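Local atomic coordinates of E3 ubiquitin-protein ligase RNF31 (Mus musculus, PDB entry 5Y3T), a protein that is an E3 ubiquitin transferase that, as HOIP, partners HOIL-1 and probably builds linear ubiquitin chains, its UBA region probably serving partner binding. Residues L54-V57 with A58-G62; E75-K78 with A79-R83; A130-E133 with L134-R138; P141-Q144 with R145-D148. All blocks are in the same frame, centred on the assembly; numbering follows the deposited sequence.

Contact 1 (L54-V57 with A58-G62)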
loop_
_atom_site.group_PDB
_atom_site.type_symbol
_atom_site.label_atom_id
_atom_site.label_comp_id
_atom_site.label_asym_id
_atom_site.label_seq_id
_atom_site.Cartn_x
_atom_site.Cartn_y
_atom_site.Cartn_z
ATOM N N LEU B 54 10.037 -13.019 -13.309
ATOM C CA LEU B 54 8.640 -12.501 -13.222
ATOM C C LEU B 54 7.660 -13.416 -13.909
ATOM O O LEU B 54 6.549 -13.644 -13.407
ATOM C CB LEU B 54 8.534 -11.041 -13.716
ATOM C CG LEU B 54 9.463 -10.068 -12.932
ATOM C CD1 LEU B 54 9.477 -8.624 -13.418
ATOM C CD2 LEU B 54 9.124 -10.095 -11.453
ATOM N N GLU B 55 8.100 -14.007 -15.024
ATOM C CA GLU B 55 7.330 -15.024 -15.731
ATOM C C GLU B 55 6.995 -16.193 -14.784
ATOM O O GLU B 55 5.858 -16.673 -14.770
ATOM C CB GLU B 55 8.113 -15.433 -16.991
ATOM C CG GLU B 55 7.535 -16.476 -17.955
ATOM C CD GLU B 55 8.467 -16.687 -19.173
ATOM O OE1 GLU B 55 9.031 -17.804 -19.374
ATOM O OE2 GLU B 55 8.671 -15.702 -19.919
ATOM N N MET B 56 7.965 -16.600 -13.960
ATOM C CA MET B 56 7.811 -17.721 -13.023
ATOM C C MET B 56 6.876 -17.350 -11.889
ATOM O O MET B 56 6.031 -18.156 -11.478
ATOM C CB MET B 56 9.196 -18.152 -12.466
ATOM C CG MET B 56 9.212 -19.206 -11.328
ATOM S SD MET B 56 10.847 -19.942 -10.977
ATOM C CE MET B 56 11.814 -18.437 -10.776
ATOM N N VAL B 57 7.019 -16.121 -11.389
ATOM C CA VAL B 57 6.150 -15.609 -10.306
ATOM C C VAL B 57 4.667 -15.677 -10.697
ATOM O O VAL B 57 3.833 -16.125 -9.886
ATOM C CB VAL B 57 6.593 -14.197 -9.871
ATOM C CG1 VAL B 57 5.589 -13.520 -8.937
ATOM C CG2 VAL B 57 7.964 -14.254 -9.208
ATOM N N ALA B 58 4.356 -15.283 -11.945
ATOM C CA ALA B 58 2.973 -15.294 -12.479
ATOM C C ALA B 58 2.385 -16.677 -12.670
ATOM O O ALA B 58 1.209 -16.915 -12.330
ATOM C CB ALA B 58 2.867 -14.500 -13.791
ATOM N N GLU B 59 3.167 -17.589 -13.223
ATOM C CA GLU B 59 2.695 -18.988 -13.382
ATOM C C GLU B 59 2.492 -19.667 -12.034
ATOM O O GLU B 59 1.455 -20.295 -11.828
ATOM C CB GLU B 59 3.517 -19.866 -14.379
ATOM C CG GLU B 59 5.033 -19.957 -14.218
ATOM C CD GLU B 59 5.747 -20.434 -15.498
ATOM O OE1 GLU B 59 5.180 -21.277 -16.241
ATOM O OE2 GLU B 59 6.883 -19.964 -15.773
ATOM N N LEU B 60 3.425 -19.509 -11.106
ATOM C CA LEU B 60 3.267 -20.087 -9.743
ATOM C C LEU B 60 2.111 -19.444 -9.003
ATOM O O LEU B 60 1.345 -20.140 -8.332
ATOM C CB LEU B 60 4.549 -19.950 -8.909
ATOM C CG LEU B 60 5.830 -20.591 -9.440
ATOM C CD1 LEU B 60 6.994 -20.259 -8.522
ATOM C CD2 LEU B 60 5.698 -22.096 -9.628
ATOM N N ALA B 61 1.937 -18.130 -9.154
ATOM C CA ALA B 61 0.721 -17.511 -8.635
ATOM C C ALA B 61 -0.573 -18.211 -9.160
ATOM O O ALA B 61 -1.463 -18.595 -8.372
ATOM C CB ALA B 61 0.724 -16.041 -8.981
ATOM N N GLY B 62 -0.670 -18.379 -10.493
ATOM C CA GLY B 62 -1.793 -19.093 -11.119
ATOM C C GLY B 62 -1.997 -20.525 -10.629
ATOM O O GLY B 62 -3.119 -20.982 -10.469
#
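Four successive i to i+4 backbone bonds carry helix 42-64 from Leu54-Val57 into Ala58-Gly62, the shortest running from Ala61 N to Val57 O at 2.9 Å. The straightest, from Leu60 N to Met56 O, has an N-H...O angle of 169° and meets the oxygen nearly end on. The side chains of these two residues also touch, side by side and pointing the same way: Leu60 CD1 rests on Met56 CG at 3.7 Å, and Leu60 CG sits 3.2 Å from Met56 O. Leu60 CG is turned beside its own backbone N (chi1 -59°), which lays the branch back over the preceding turn. An alanine here would be likely to leave Met56 CG without its apolar neighbour and open a gap against Val91 of helix 87-107. Glu59 CG stands between its backbone N and carbonyl carbon, which sends the extended chain back toward the preceding turn, OE2 3.6 Å from Glu55 O. The two glutamate carboxylates are turned 65° apart, with Glu55 OE1 and Glu59 OE2 4.7 Å from each other, an approach of like charges that is probably eased by solvent around these exposed groups. Val57 and Met56 press on Leu87, Ala61 on Val95, and Leu54 on Trp80. The arrangement is that of an amphipathic alpha helix in the all-helical UBA region of HOIP, with one side packed against helices 73-82 and 87-107.

Contact 2 (E75-K78 with A79-R83)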
loop_
_atom_site.group_PDB
_atom_site.type_symbol
_atom_site.label_atom_id
_atom_site.label_comp_id
_atom_site.label_asym_id
_atom_site.label_seq_id
_atom_site.Cartn_x
_atom_site.Cartn_y
_atom_site.Cartn_z
ATOM N N GLU B 75 1.772 -7.109 -11.772
ATOM C CA GLU B 75 1.511 -7.718 -10.451
ATOM C C GLU B 75 2.630 -8.615 -9.916
ATOM O O GLU B 75 2.896 -8.612 -8.710
ATOM C CB GLU B 75 0.223 -8.497 -10.475
ATOM C CG GLU B 75 -0.977 -7.563 -10.551
ATOM C CD GLU B 75 -2.224 -8.334 -10.836
ATOM O OE1 GLU B 75 -2.273 -8.961 -11.937
ATOM O OE2 GLU B 75 -3.106 -8.336 -9.951
ATOM N N ALA B 76 3.291 -9.352 -10.807
ATOM C CA ALA B 76 4.391 -10.210 -10.408
ATOM C C ALA B 76 5.530 -9.356 -9.911
ATOM O O ALA B 76 6.114 -9.680 -8.871
ATOM C CB ALA B 76 4.851 -11.075 -11.583
ATOM N N ARG B 77 5.818 -8.278 -10.653
ATOM C CA ARG B 77 6.924 -7.359 -10.394
ATOM C C ARG B 77 6.731 -6.680 -9.071
ATOM O O ARG B 77 7.649 -6.619 -8.244
ATOM C CB ARG B 77 7.027 -6.271 -11.510
ATOM C CG ARG B 77 8.155 -5.248 -11.379
ATOM C CD ARG B 77 8.169 -4.191 -12.506
ATOM N NE ARG B 77 9.212 -3.150 -12.290
ATOM C CZ ARG B 77 9.070 -1.974 -11.623
ATOM N NH1 ARG B 77 7.906 -1.602 -11.071
ATOM N NH2 ARG B 77 10.111 -1.134 -11.487
ATOM N N LYS B 78 5.534 -6.158 -8.870
ATOM C CA LYS B 78 5.225 -5.423 -7.650
ATOM C C LYS B 78 5.458 -6.352 -6.429
ATOM O O LYS B 78 6.111 -5.951 -5.473
ATOM C CB LYS B 78 3.801 -4.898 -7.737
ATOM C CG LYS B 78 3.345 -4.005 -6.595
ATOM C CD LYS B 78 2.088 -3.184 -6.958
ATOM C CE LYS B 78 1.045 -3.850 -7.907
ATOM N NZ LYS B 78 0.307 -5.070 -7.429
ATOM N N ALA B 79 5.021 -7.609 -6.529
ATOM C CA ALA B 79 5.201 -8.601 -5.446
ATOM C C ALA B 79 6.670 -8.996 -5.234
ATOM O O ALA B 79 7.182 -8.959 -4.124
ATOM C CB ALA B 79 4.334 -9.830 -5.696
ATOM N N TRP B 80 7.332 -9.391 -6.307
ATOM C CA TRP B 80 8.777 -9.606 -6.310
ATOM C C TRP B 80 9.523 -8.484 -5.583
ATOM O O TRP B 80 10.331 -8.707 -4.704
ATOM C CB TRP B 80 9.233 -9.771 -7.762
ATOM C CG TRP B 80 10.680 -9.557 -8.021
ATOM C CD1 TRP B 80 11.306 -8.421 -8.505
ATOM C CD2 TRP B 80 11.683 -10.511 -7.859
ATOM N NE1 TRP B 80 12.669 -8.623 -8.629
ATOM C CE2 TRP B 80 12.921 -9.902 -8.235
ATOM C CE3 TRP B 80 11.669 -11.825 -7.440
ATOM C CZ2 TRP B 80 14.082 -10.554 -8.183
ATOM C CZ3 TRP B 80 12.798 -12.460 -7.392
ATOM C CH2 TRP B 80 14.017 -11.836 -7.750
ATOM N N LEU B 81 9.203 -7.266 -5.926
ATOM C CA LEU B 81 9.897 -6.114 -5.377
ATOM C C LEU B 81 9.495 -5.739 -3.978
ATOM O O LEU B 81 10.338 -5.249 -3.246
ATOM C CB LEU B 81 9.704 -4.881 -6.263
ATOM C CG LEU B 81 10.415 -4.888 -7.617
ATOM C CD1 LEU B 81 10.233 -3.514 -8.203
ATOM C CD2 LEU B 81 11.894 -5.213 -7.509
ATOM N N ASP B 82 8.242 -5.938 -3.577
ATOM C CA ASP B 82 7.875 -5.606 -2.189
ATOM C C ASP B 82 8.470 -6.611 -1.202
ATOM O O ASP B 82 8.724 -6.253 -0.052
ATOM C CB ASP B 82 6.363 -5.459 -2.012
ATOM C CG ASP B 82 5.789 -4.273 -2.817
ATOM O OD1 ASP B 82 6.521 -3.319 -3.226
ATOM O OD2 ASP B 82 4.580 -4.328 -3.075
ATOM N N ARG B 83 8.782 -7.824 -1.678
ATOM C CA ARG B 83 9.404 -8.818 -0.861
ATOM C C ARG B 83 10.871 -8.953 -1.206
ATOM O O ARG B 83 11.506 -9.968 -0.900
ATOM C CB ARG B 83 8.664 -10.142 -1.011
ATOM C CG ARG B 83 7.181 -10.066 -0.672
ATOM C CD ARG B 83 6.855 -9.351 0.649
ATOM N NE ARG B 83 7.609 -9.884 1.784
ATOM C CZ ARG B 83 7.716 -9.312 2.987
ATOM N NH1 ARG B 83 7.136 -8.147 3.269
ATOM N NH2 ARG B 83 8.419 -9.925 3.923
#
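Trp80 N to Ala76 O is the straightest of four backbone hydrogen bonds linking Glu75-Lys78 to Ala79-Arg83, 2.9 Å long with an N-H...O angle of 170°. Leu81 N to Arg77 O and Asp82 N to Lys78 O continue the i to i+4 pattern, and Arg83, the first residue to leave helical geometry, still donates its N to Ala79 O. The charged ends find their partners elsewhere: Arg77 NH2 forms a salt bridge with Glu29, while Glu75 OE1 is shared between Arg98 NH1 and Ser72 OG. Arg77 is extended from CG to NE (chi2 -179°, chi3 176°), and Leu81 CD1 lies over the centre of one face of its guanidinium, 3.9 Å from CZ. The methyl thus covers one side of the flat group, whose NH2 is paired with Glu29. Lys78 and Asp82 run side by side, but they meet through carbon and oxygen, Lys78 CG to Asp82 OD2 at 3.7 Å; the charged atoms Lys78 NZ and Asp82 OD2 stay 6.1 Å apart. Trp80 CB lies 3.3 Å from Ala76 O, and the indole leads away from this turn to Leu50, Val53 and an edge-to-face meeting with Tyr36. These are the last turns of helix 73-82 in the all-helical HOIP UBA domain pair, with Ala76 and Trp80 against helix 42-64, Leu81 against helix 27-37 and Ala79 touching Cys94 of helix 87-107.

Contact 3 (A130-E133 with L134-R138)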
loop_
_atom_site.group_PDB
_atom_site.type_symbol
_atom_site.label_atom_id
_atom_site.label_comp_id
_atom_site.label_asym_id
_atom_site.label_seq_id
_atom_site.Cartn_x
_atom_site.Cartn_y
_atom_site.Cartn_z
ATOM N N ALA B 130 -9.465 -0.733 -13.002
ATOM C CA ALA B 130 -10.467 -1.799 -13.267
ATOM C C ALA B 130 -11.914 -1.334 -12.962
ATOM O O ALA B 130 -12.818 -1.521 -13.764
ATOM C CB ALA B 130 -10.127 -3.057 -12.489
ATOM N N LEU B 131 -12.122 -0.699 -11.813
ATOM C CA LEU B 131 -13.447 -0.167 -11.421
ATOM C C LEU B 131 -14.060 0.805 -12.447
ATOM O O LEU B 131 -15.250 0.704 -12.783
ATOM C CB LEU B 131 -13.304 0.566 -10.096
ATOM C CG LEU B 131 -14.570 0.955 -9.371
ATOM C CD1 LEU B 131 -15.418 -0.259 -9.037
ATOM C CD2 LEU B 131 -14.140 1.695 -8.120
ATOM N N THR B 132 -13.224 1.735 -12.924
ATOM C CA THR B 132 -13.540 2.629 -14.037
ATOM C C THR B 132 -14.097 1.799 -15.189
ATOM O O THR B 132 -15.268 1.970 -15.524
ATOM C CB THR B 132 -12.322 3.470 -14.499
ATOM O OG1 THR B 132 -11.833 4.259 -13.414
ATOM C CG2 THR B 132 -12.693 4.445 -15.617
ATOM N N GLU B 133 -13.303 0.853 -15.712
ATOM C CA GLU B 133 -13.673 0.085 -16.929
ATOM C C GLU B 133 -14.974 -0.729 -16.764
ATOM O O GLU B 133 -15.828 -0.717 -17.616
ATOM C CB GLU B 133 -12.503 -0.829 -17.404
ATOM C CG GLU B 133 -12.464 -1.072 -18.933
ATOM C CD GLU B 133 -11.692 -2.333 -19.350
ATOM O OE1 GLU B 133 -10.764 -2.235 -20.198
ATOM O OE2 GLU B 133 -11.997 -3.437 -18.832
ATOM N N LEU B 134 -15.124 -1.389 -15.630
ATOM C CA LEU B 134 -16.314 -2.175 -15.280
ATOM C C LEU B 134 -17.625 -1.399 -15.169
ATOM O O LEU B 134 -18.706 -1.986 -15.264
ATOM C CB LEU B 134 -16.074 -2.878 -13.928
ATOM C CG LEU B 134 -15.152 -4.106 -13.954
ATOM C CD1 LEU B 134 -14.551 -4.408 -12.590
ATOM C CD2 LEU B 134 -15.901 -5.326 -14.465
ATOM N N GLN B 135 -17.543 -0.104 -14.913
ATOM C CA GLN B 135 -18.742 0.731 -14.786
ATOM C C GLN B 135 -19.033 1.579 -16.014
ATOM O O GLN B 135 -20.044 2.295 -16.043
ATOM C CB GLN B 135 -18.618 1.637 -13.584
ATOM C CG GLN B 135 -18.683 0.886 -12.270
ATOM C CD GLN B 135 -18.492 1.811 -11.090
ATOM O OE1 GLN B 135 -19.288 1.828 -10.160
ATOM N NE2 GLN B 135 -17.472 2.618 -11.153
ATOM N N ARG B 136 -18.173 1.505 -17.019
ATOM C CA ARG B 136 -18.464 2.149 -18.277
ATOM C C ARG B 136 -19.867 1.841 -18.764
ATOM O O ARG B 136 -20.636 2.773 -19.034
ATOM C CB ARG B 136 -17.437 1.797 -19.342
ATOM C CG ARG B 136 -16.169 2.620 -19.206
ATOM C CD ARG B 136 -15.450 2.912 -20.531
ATOM N NE ARG B 136 -14.591 4.054 -20.282
ATOM C CZ ARG B 136 -13.432 4.004 -19.635
ATOM N NH1 ARG B 136 -12.900 2.830 -19.216
ATOM N NH2 ARG B 136 -12.785 5.140 -19.403
ATOM N N GLN B 137 -20.233 0.571 -18.824
ATOM C CA GLN B 137 -21.588 0.220 -19.319
ATOM C C GLN B 137 -22.719 0.859 -18.521
ATOM O O GLN B 137 -23.754 1.190 -19.080
ATOM C CB GLN B 137 -21.790 -1.282 -19.401
ATOM C CG GLN B 137 -21.177 -1.877 -20.667
ATOM C CD GLN B 137 -21.725 -3.258 -21.014
ATOM O OE1 GLN B 137 -22.249 -3.978 -20.153
ATOM N NE2 GLN B 137 -21.603 -3.633 -22.281
ATOM N N ARG B 138 -22.516 1.054 -17.222
ATOM C CA ARG B 138 -23.524 1.684 -16.413
ATOM C C ARG B 138 -23.731 3.151 -16.835
ATOM O O ARG B 138 -24.857 3.616 -16.756
ATOM C CB ARG B 138 -23.173 1.595 -14.926
ATOM C CG ARG B 138 -23.578 0.291 -14.324
ATOM C CD ARG B 138 -23.013 0.039 -12.929
ATOM N NE ARG B 138 -23.458 -1.289 -12.522
ATOM C CZ ARG B 138 -24.697 -1.595 -12.102
ATOM N NH1 ARG B 138 -25.656 -0.655 -11.961
ATOM N NH2 ARG B 138 -24.982 -2.867 -11.797
#
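This is a local contact along helix 127-145 of the UBA region, where a regular alpha-helical turn gives way to a kink and the side chains of Leu131-Glu133 meet those of Gln135 and Arg136. Leu134 N bonds to Ala130 O in alpha fashion, 3.0 Å long and nearly linear at 172°. Beyond it the pattern tightens: Gln135 N reaches Thr132 O and Arg136 N reaches Glu133 O, both i to i+3 with the donor above the carbonyl plane, while the i to i+4 bonds of the same donors are weak. Leu131 O accepts a second weak bond from Gln135 NE2 at 3.4 Å, and the amide at the end of the extended Gln135 chain, alongside Leu131, presents OE1 to a backbone of another protein chain. Arg136 CG lies beside its own backbone N (chi1 -80°), which points the chain, slightly bent at chi2, back to Thr132 CG2 and Glu133. There is no salt bridge with Glu133, whose OE1 stays 5.6 Å from Arg136 NH1, and the planes of the two groups are 70° apart; Arg136 NH2 instead bonds to the other protein's backbone. A leucine in place of Arg136 would probably leave that backbone without its donor and Thr132 CG2 without the guanidinium beside it. Leu134 packs on Phe110 and Ala130 on Leu120. At the guanidinium edge, Glu133 CG lies in the plane, 3.9 Å from Arg136 NH1.

Contact 4 (P141-Q144 with R145-D148). With GOL (glycerol), chain D.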
loop_
_atom_site.group_PDB
_atom_site.type_symbol
_atom_site.label_atom_id
_atom_site.label_comp_id
_atom_site.label_asym_id
_atom_site.label_seq_id
_atom_site.Cartn_x
_atom_site.Cartn_y
_atom_site.Cartn_z
ATOM N N PRO B 141 -25.631 4.854 -21.029
ATOM C CA PRO B 141 -26.950 5.417 -21.324
ATOM C C PRO B 141 -27.142 6.842 -20.777
ATOM O O PRO B 141 -27.873 7.622 -21.389
ATOM C CB PRO B 141 -27.934 4.435 -20.672
ATOM C CG PRO B 141 -27.125 3.236 -20.288
ATOM C CD PRO B 141 -25.708 3.711 -20.102
ATOM N N PHE B 142 -26.440 7.210 -19.711
ATOM C CA PHE B 142 -26.462 8.600 -19.232
ATOM C C PHE B 142 -25.769 9.476 -20.237
ATOM O O PHE B 142 -26.245 10.563 -20.578
ATOM C CB PHE B 142 -25.839 8.713 -17.848
ATOM C CG PHE B 142 -26.706 8.104 -16.765
ATOM C CD1 PHE B 142 -26.726 6.739 -16.554
ATOM C CD2 PHE B 142 -27.532 8.927 -15.961
ATOM C CE1 PHE B 142 -27.531 6.176 -15.560
ATOM C CE2 PHE B 142 -28.345 8.358 -14.979
ATOM C CZ PHE B 142 -28.331 6.984 -14.770
ATOM N N HIS B 143 -24.680 8.973 -20.805
ATOM C CA HIS B 143 -24.046 9.739 -21.879
ATOM C C HIS B 143 -24.948 9.882 -23.094
ATOM O O HIS B 143 -25.026 10.973 -23.688
ATOM C CB HIS B 143 -22.687 9.182 -22.281
ATOM C CG HIS B 143 -21.888 10.128 -23.107
ATOM N ND1 HIS B 143 -21.958 10.153 -24.485
ATOM C CD2 HIS B 143 -21.017 11.100 -22.755
ATOM C CE1 HIS B 143 -21.158 11.100 -24.941
ATOM N NE2 HIS B 143 -20.579 11.688 -23.911
ATOM N N GLN B 144 -25.661 8.811 -23.442
ATOM C CA GLN B 144 -26.404 8.819 -24.698
ATOM C C GLN B 144 -27.671 9.697 -24.618
ATOM O O GLN B 144 -28.083 10.185 -25.626
ATOM C CB GLN B 144 -26.592 7.390 -25.284
ATOM C CG GLN B 144 -27.976 6.758 -25.350
ATOM C CD GLN B 144 -28.938 7.449 -26.284
ATOM O OE1 GLN B 144 -28.607 7.809 -27.405
ATOM N NE2 GLN B 144 -30.135 7.687 -25.791
ATOM N N ARG B 145 -28.215 9.947 -23.428
ATOM C CA ARG B 145 -29.445 10.767 -23.231
ATOM C C ARG B 145 -29.240 12.314 -23.214
ATOM O O ARG B 145 -30.179 13.070 -23.251
ATOM C CB ARG B 145 -30.133 10.386 -21.890
ATOM C CG ARG B 145 -31.053 9.194 -21.943
ATOM C CD ARG B 145 -31.772 9.033 -20.620
ATOM N NE ARG B 145 -30.902 8.731 -19.481
ATOM C CZ ARG B 145 -30.528 7.500 -19.082
ATOM N NH1 ARG B 145 -30.884 6.403 -19.739
ATOM N NH2 ARG B 145 -29.755 7.362 -18.017
ATOM N N LEU B 146 -28.015 12.783 -23.156
ATOM C CA LEU B 146 -27.761 14.174 -22.819
ATOM C C LEU B 146 -28.457 15.217 -23.685
ATOM O O LEU B 146 -28.635 16.328 -23.238
ATOM C CB LEU B 146 -26.250 14.436 -22.832
ATOM C CG LEU B 146 -25.494 13.777 -21.704
ATOM C CD1 LEU B 146 -24.029 14.026 -21.943
ATOM C CD2 LEU B 146 -25.925 14.286 -20.320
ATOM N N TRP B 147 -28.788 14.872 -24.917
ATOM C CA TRP B 147 -29.312 15.815 -25.894
ATOM C C TRP B 147 -30.748 15.461 -26.223
ATOM O O TRP B 147 -31.233 15.881 -27.253
ATOM C CB TRP B 147 -28.474 15.740 -27.188
ATOM C CG TRP B 147 -27.078 16.264 -27.035
ATOM C CD1 TRP B 147 -26.027 15.668 -26.365
ATOM C CD2 TRP B 147 -26.563 17.534 -27.530
ATOM N NE1 TRP B 147 -24.897 16.502 -26.397
ATOM C CE2 TRP B 147 -25.202 17.633 -27.116
ATOM C CE3 TRP B 147 -27.119 18.574 -28.281
ATOM C CZ2 TRP B 147 -24.401 18.720 -27.436
ATOM C CZ3 TRP B 147 -26.315 19.653 -28.601
ATOM C CH2 TRP B 147 -24.971 19.725 -28.170
ATOM N N ASP B 148 -31.418 14.662 -25.388
ATOM C CA ASP B 148 -32.819 14.257 -25.652
ATOM C C ASP B 148 -33.772 15.453 -25.453
ATOM O O ASP B 148 -33.518 16.319 -24.582
ATOM C CB ASP B 148 -33.280 13.120 -24.706
ATOM C CG ASP B 148 -32.814 11.730 -25.132
ATOM O OD1 ASP B 148 -32.069 11.580 -26.123
ATOM O OD2 ASP B 148 -33.174 10.764 -24.428
HETATM C C1 GOL D . -27.224 11.267 -28.669
HETATM O O1 GOL D . -28.296 11.833 -29.460
HETATM C C2 GOL D . -26.536 12.268 -27.721
HETATM O O2 GOL D . -27.384 12.559 -26.602
HETATM C C3 GOL D . -25.180 11.739 -27.232
HETATM O O3 GOL D . -24.651 12.454 -26.093
#
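Arg145 lies alongside Phe142, pointing the same way, and plants one nitrogen on the ring: NH2 stands 3.2 Å above the ring plane, over its centre. The guanidinium and ring planes are 76° apart, so the group stands nearly upright on the aromatic face instead of stacking flat. CZ is 4.5 Å from the Phe142 centroid and 8° off the ring normal, a cation-pi contact. The bend at chi3 (-64°) turns the head of Arg145 back over the last helical turn, where Pro141 O faces the guanidinium plane, 3.5 Å from Arg145 CZ. The same oxygen accepts the backbone bond from Arg145 N, 3.1 Å long, and Pro141 CB packs beside Arg145 NH1. Ring and carbonyl thus meet the guanidinium from different directions, while Arg145 NE makes a salt bridge with an acidic side chain of another protein chain. Leu146 folds its CG over the helix end, 3.5 Å from His143 O, and its backbone bonds to the other protein. A glycerol, probably from the crystallisation liquor, bridges the helix end and the turn: its O3 donates to His143 O at 2.8 Å, and its O2 donates to Gln144 O and accepts from Trp147 N. The Trp147 ring meets O2 near its plane, at the edge. From Arg145 the chain makes a type I beta turn, closed by Asp148 N on Arg145 O. The whole is a helix C-terminus that runs into a beta turn, where the end of helix 127-145 takes part in binding another protein.

Contacts 1 and 2 are direct neighbours, their centres 11 Å apart: the consecutive helices 42-64 and 73-82 pack together, with Leu54 CD2 3.7 Å from Trp80 CB and Val57 CG1 3.7 Å from Ala76 CB. Contacts 3 and 4 lie in series along helix 127-145 and the turn after it, with centres 17 Å apart and no touch beyond the chain. The pairs are separate: the nearest atoms of contacts 2 and 3 are about 9 Å apart, and the centres of contacts 1 and 4 about 44 Å. Contacts 3 and 4 both engage another protein, contact 4 also holding the glycerol; contact 2 reaches other protein chains through packing of Arg83, and contact 1 touches none.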